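Local coordinates for protein maleylacetoacetate isomerase (Anaeromyxobacter dehalogenans, PDB 4IGJ) that probably catalyses the glutathione-dependent isomerisation of maleylacetoacetate as a zeta-class member of the glutathione transferase superfamily, at residues E125-G130 with A164-A169; Q92-L97 with R119-A124. All blocks are in the same frame, centred on the assembly; numbering follows the deposited sequence. Where two conformers were deposited one is given.

Contact 1. Residues E125-G130 with A164-A169; sequences EHVNSG and AALETA
The forked end of L166 reaches from helix 150-171 to two consecutive residues of helix 114-128. One methyl, CD1, lies against V127, with L166 CD1 3.6 Å from V127 CG2. The other turns to the root of the neighbouring histidine, where L166 CD2 is 3.9 Å from H126 CB. V127 and L166 meet nearly at right angles, methyl against methyl. V127 CG1 stands anti to the backbone N (chi1 179°), which places CG2 beside that nitrogen and on the side from which L166 approaches. The backbones come closest at H126 and L166, whose CA atoms are 7.1 Å apart. Beyond the leucine fork, the imidazole points toward A165 and A169, which flank it at a distance without close contact: A165 CB is 4.8 Å from H126 ND1 and A169 CB 4.7 Å from H126 NE2.

This is helix-to-helix packing inside the all-helical C-terminal domain of a glutathione transferase, apolar along its line of touch and without a hydrogen bond between the two segments. Helix 185-199 adds Y189 and Q193 against V127 and L190 against L166. V127 directly precedes N128, a residue seen to bind glutathione, and R38 of the N-terminal domain, also of that site, borders both.

At the C-terminal end of helix 114-128, E125 O receives S129 N at 2.8 Å and G130 N at 3.2 Å and, in one of the two conformers of S129, its OG at 3.0 Å, 40° above the carbonyl plane. Meanwhile, the carboxylate of E125 faces E125 of the second subunit, a proximity of like charges that may favour protonation of one of them.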
loop_
_atom_site.group_PDB
_atom_site.type_symbol
_atom_site.label_atom_id
_atom_site.label_comp_id
_atom_site.label_asym_id
_atom_site.label_seq_id
_atom_site.Cartn_x
_atom_site.Cartn_y
_atom_site.Cartn_z
ATOM N N GLU A 125 5.169 -1.144 2.301
ATOM C CA GLU A 125 4.143 -1.649 1.401
ATOM C C GLU A 125 3.886 -3.151 1.546
ATOM O O GLU A 125 2.757 -3.594 1.339
ATOM C CB GLU A 125 4.442 -1.271 -0.056
ATOM C CG GLU A 125 4.366 0.237 -0.359
ATOM C CD GLU A 125 2.948 0.820 -0.326
ATOM O OE1 GLU A 125 1.968 0.090 -0.042
ATOM O OE2 GLU A 125 2.811 2.033 -0.613
ATOM N N HIS A 126 4.901 -3.916 1.939
ATOM C CA HIS A 126 4.680 -5.326 2.267
ATOM C C HIS A 126 3.570 -5.470 3.295
ATOM O O HIS A 126 2.773 -6.408 3.237
ATOM C CB HIS A 126 5.962 -5.965 2.808
ATOM C CG HIS A 126 6.923 -6.398 1.743
ATOM N ND1 HIS A 126 6.558 -7.230 0.706
ATOM C CD2 HIS A 126 8.236 -6.123 1.565
ATOM C CE1 HIS A 126 7.606 -7.445 -0.069
ATOM N NE2 HIS A 126 8.637 -6.784 0.429
ATOM N N VAL A 127 3.504 -4.536 4.236
ATOM C CA VAL A 127 2.416 -4.531 5.206
ATOM C C VAL A 127 1.161 -3.848 4.652
ATOM O O VAL A 127 0.067 -4.424 4.655
ATOM C CB VAL A 127 2.866 -3.857 6.516
ATOM C CG1 VAL A 127 1.732 -3.832 7.523
ATOM C CG2 VAL A 127 4.075 -4.582 7.103
ATOM N N ASN A 128 1.328 -2.619 4.166
ATOM C CA ASN A 128 0.240 -1.771 3.711
ATOM C C ASN A 128 -0.626 -2.435 2.660
ATOM O O ASN A 128 -1.853 -2.382 2.725
ATOM C CB ASN A 128 0.837 -0.463 3.157
ATOM C CG ASN A 128 -0.213 0.583 2.835
ATOM O OD1 ASN A 128 -0.257 1.136 1.716
ATOM N ND2 ASN A 128 -1.056 0.867 3.796
ATOM N N SER A 129 0.014 -3.056 1.677
ATOM C CA SER A 129 -0.734 -3.673 0.588
ATOM C C SER A 129 -0.630 -5.194 0.569
ATOM O O SER A 129 -1.476 -5.865 -0.008
ATOM C CB SER A 129 -0.293 -3.093 -0.761
ATOM O OG SER A 129 1.029 -3.483 -1.089
ATOM N N GLY A 130 0.404 -5.739 1.199
ATOM C CA GLY A 130 0.656 -7.168 1.102
ATOM C C GLY A 130 0.216 -8.050 2.256
ATOM O O GLY A 130 0.233 -9.279 2.137
ATOM N N ALA A 164 7.028 -13.492 7.007
ATOM C CA ALA A 164 8.146 -14.282 6.496
ATOM C C ALA A 164 8.932 -13.467 5.475
ATOM O O ALA A 164 10.162 -13.430 5.514
ATOM C CB ALA A 164 7.641 -15.586 5.884
ATOM N N ALA A 165 8.213 -12.808 4.571
ATOM C CA ALA A 165 8.832 -11.935 3.577
ATOM C C ALA A 165 9.548 -10.767 4.241
ATOM O O ALA A 165 10.664 -10.412 3.855
ATOM C CB ALA A 165 7.789 -11.425 2.594
ATOM N N LEU A 166 8.898 -10.163 5.233
ATOM C CA LEU A 166 9.489 -9.053 5.964
ATOM C C LEU A 166 10.759 -9.466 6.688
ATOM O O LEU A 166 11.762 -8.763 6.636
ATOM C CB LEU A 166 8.509 -8.495 6.988
ATOM C CG LEU A 166 7.579 -7.387 6.526
ATOM C CD1 LEU A 166 6.799 -6.869 7.713
ATOM C CD2 LEU A 166 8.378 -6.262 5.866
ATOM N N GLU A 167 10.698 -10.595 7.386
ATOM C CA GLU A 167 11.841 -11.097 8.145
ATOM C C GLU A 167 13.089 -11.186 7.273
ATOM O O GLU A 167 14.181 -10.814 7.697
ATOM C CB GLU A 167 11.505 -12.463 8.751
ATOM C CG GLU A 167 12.703 -13.238 9.301
ATOM C CD GLU A 167 13.243 -12.672 10.603
ATOM O OE1 GLU A 167 12.506 -11.944 11.301
ATOM O OE2 GLU A 167 14.411 -12.967 10.937
ATOM N N THR A 168 12.906 -11.642 6.040
ATOM C CA THR A 168 14.016 -11.795 5.106
ATOM C C THR A 168 14.446 -10.459 4.508
ATOM O O THR A 168 15.641 -10.187 4.383
ATOM C CB THR A 168 13.641 -12.755 3.978
ATOM O OG1 THR A 168 13.263 -14.015 4.542
ATOM C CG2 THR A 168 14.813 -12.947 3.014
ATOM N N ALA A 169 13.471 -9.632 4.142
ATOM C CA ALA A 169 13.754 -8.318 3.567
ATOM C C ALA A 169 14.348 -7.371 4.605
ATOM O O ALA A 169 15.187 -6.528 4.280
ATOM C CB ALA A 169 12.492 -7.718 2.953
#

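Contact 2. Residues Q92-L97 with R119-A124; sequences QSMAIL and RVRALA
M94 points its terminal methyl into the angle between R121 and A124, residues three apart on helix 114-128. M94 CE is 4.0 Å from A124 CB and also 4.0 Å from R121 CG, and the sulfur joins in, with M94 SD 4.1 Å from A124 CB. The thioether thus lies against the alanine methyl with its last two atoms, whereas the arginine is met by the methyl alone. M94 and R121 cross at about a right angle, the methionine touching the aliphatic base of the arginine. With CG anti to the backbone N (chi1 -166°), the methionine chain first heads across to the other helix; the bend at chi2 (74°) then turns it, and the extended last torsion carries CE to its two neighbours. A124 has its CB directed at the methionine's helix, and the CA atoms of M94 and A124 are 8.2 Å apart.

Helix 93-103 belongs to the thioredoxin-like N-terminal domain of the glutathione transferase fold and helix 114-128 to the helical C-terminal domain, so the methionine is part of the apolar seam between the two domains. Y189 of helix 185-199 borders both M94 and A124.

R121 runs extended from CG to NE, carrying its charged end away from the methionine to acidic partners. NE forms a salt bridge with E98 of helix 93-103, and NH2 makes another with E102 of the second subunit; the same side chain therefore bridges domains through one nitrogen and subunits through another. Next to M94, at the start of its helix, the buried hydroxyl of S93 is hydrogen-bonded to R38 NH1 and Y189 OH. This serine contacts glutathione in a structure of the protein, and its polar links tie the first helical turn to R38 and to helix 185-199.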
loop_
_atom_site.group_PDB
_atom_site.type_symbol
_atom_site.label_atom_id
_atom_site.label_comp_id
_atom_site.label_asym_id
_atom_site.label_seq_id
_atom_site.Cartn_x
_atom_site.Cartn_y
_atom_site.Cartn_z
ATOM N N GLN A 92 -5.605 7.637 3.861
ATOM C CA GLN A 92 -4.657 6.562 3.509
ATOM C C GLN A 92 -3.363 6.707 4.282
ATOM O O GLN A 92 -2.646 7.691 4.125
ATOM C CB GLN A 92 -4.389 6.461 2.004
ATOM C CG GLN A 92 -5.528 5.842 1.209
ATOM C CD GLN A 92 -5.659 4.329 1.417
ATOM O OE1 GLN A 92 -4.726 3.659 1.863
ATOM N NE2 GLN A 92 -6.824 3.793 1.088
ATOM N N SER A 93 -3.065 5.727 5.124
ATOM C CA SER A 93 -1.905 5.824 6.011
ATOM C C SER A 93 -0.599 6.210 5.311
ATOM O O SER A 93 0.143 7.054 5.811
ATOM C CB SER A 93 -1.715 4.547 6.847
ATOM O OG SER A 93 -1.359 3.427 6.033
ATOM N N MET A 94 -0.314 5.628 4.151
ATOM C CA MET A 94 0.958 5.915 3.500
ATOM C C MET A 94 0.988 7.328 2.956
ATOM O O MET A 94 2.012 8.003 3.047
ATOM C CB MET A 94 1.276 4.911 2.394
ATOM C CG MET A 94 2.736 4.972 1.933
ATOM S SD MET A 94 3.828 4.240 3.163
ATOM C CE MET A 94 5.444 4.484 2.416
ATOM N N ALA A 95 -0.136 7.797 2.419
ATOM C CA ALA A 95 -0.209 9.169 1.916
ATOM C C ALA A 95 -0.069 10.172 3.057
ATOM O O ALA A 95 0.616 11.189 2.915
ATOM C CB ALA A 95 -1.517 9.407 1.165
ATOM N N ILE A 96 -0.694 9.879 4.195
ATOM C CA ILE A 96 -0.598 10.736 5.375
ATOM C C ILE A 96 0.838 10.781 5.877
ATOM O O ILE A 96 1.382 11.860 6.144
ATOM C CB ILE A 96 -1.522 10.239 6.507
ATOM C CG1 ILE A 96 -2.989 10.342 6.089
ATOM C CG2 ILE A 96 -1.257 11.036 7.798
ATOM C CD1 ILE A 96 -3.928 9.565 7.011
ATOM N N LEU A 97 1.476 9.618 6.000
ATOM C CA LEU A 97 2.859 9.574 6.471
ATOM C C LEU A 97 3.833 10.268 5.522
ATOM O O LEU A 97 4.759 10.947 5.981
ATOM C CB LEU A 97 3.292 8.132 6.748
ATOM C CG LEU A 97 2.612 7.521 7.982
ATOM C CD1 LEU A 97 2.691 5.999 7.959
ATOM C CD2 LEU A 97 3.230 8.066 9.274
ATOM N N ARG A 119 13.882 0.971 -0.305
ATOM C CA ARG A 119 13.831 -0.176 0.605
ATOM C C ARG A 119 12.800 0.055 1.707
ATOM O O ARG A 119 11.981 -0.813 2.011
ATOM C CB ARG A 119 15.209 -0.456 1.222
ATOM C CG ARG A 119 15.220 -1.632 2.189
ATOM C CD ARG A 119 16.608 -1.940 2.756
ATOM N NE ARG A 119 16.582 -3.093 3.662
ATOM C CZ ARG A 119 16.347 -3.024 4.971
ATOM N NH1 ARG A 119 16.110 -1.864 5.554
ATOM N NH2 ARG A 119 16.338 -4.126 5.705
ATOM N N VAL A 120 12.840 1.234 2.311
ATOM C CA VAL A 120 11.903 1.529 3.397
ATOM C C VAL A 120 10.459 1.513 2.913
ATOM O O VAL A 120 9.581 0.933 3.566
ATOM C CB VAL A 120 12.219 2.877 4.069
ATOM C CG1 VAL A 120 11.106 3.286 5.026
ATOM C CG2 VAL A 120 13.541 2.797 4.824
ATOM N N ARG A 121 10.214 2.126 1.758
ATOM C CA ARG A 121 8.873 2.104 1.212
ATOM C C ARG A 121 8.422 0.689 0.887
ATOM O O ARG A 121 7.251 0.353 1.081
ATOM C CB ARG A 121 8.776 3.005 -0.021
ATOM C CG ARG A 121 8.816 4.491 0.291
ATOM C CD ARG A 121 8.588 5.293 -0.972
ATOM N NE ARG A 121 8.471 6.731 -0.715
ATOM C CZ ARG A 121 9.324 7.656 -1.148
ATOM N NH1 ARG A 121 10.395 7.325 -1.869
ATOM N NH2 ARG A 121 9.099 8.928 -0.852
ATOM N N ALA A 122 9.331 -0.147 0.403
ATOM C CA ALA A 122 8.974 -1.532 0.103
ATOM C C ALA A 122 8.578 -2.293 1.364
ATOM O O ALA A 122 7.605 -3.038 1.346
ATOM C CB ALA A 122 10.102 -2.256 -0.632
ATOM N N LEU A 123 9.338 -2.111 2.443
ATOM C CA LEU A 123 9.005 -2.748 3.719
ATOM C C LEU A 123 7.629 -2.298 4.188
ATOM O O LEU A 123 6.807 -3.115 4.619
ATOM C CB LEU A 123 10.065 -2.424 4.770
ATOM C CG LEU A 123 11.438 -3.015 4.457
ATOM C CD1 LEU A 123 12.474 -2.509 5.450
ATOM C CD2 LEU A 123 11.376 -4.520 4.506
ATOM N N ALA A 124 7.360 -1.001 4.060
ATOM C CA ALA A 124 6.060 -0.461 4.445
ATOM C C ALA A 124 4.948 -1.073 3.612
ATOM O O ALA A 124 3.905 -1.477 4.145
ATOM C CB ALA A 124 6.055 1.057 4.315
#

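Contacts 1 and 2 share helix 114-128 and have centres 12 Å apart. Contact 2 joins that helix to the N-terminal domain; contact 1 joins it to helix 150-171. They meet where L123 CD2 lies 3.7 Å from L166 CD2 and 3.7 Å from A169 CB, and where, in one conformer of R119, NH2 probably makes a weak hydrogen bond of 3.0 Å to A169 O. The two glutathione-binding residues S93 (contact 2) and N128 (contact 1) pack together across the domain boundary, with R38, another glutathione-binding residue, bordering both. Both contacts also reach the second subunit, so the helix connects domain seam, glutathione site and dimer interface.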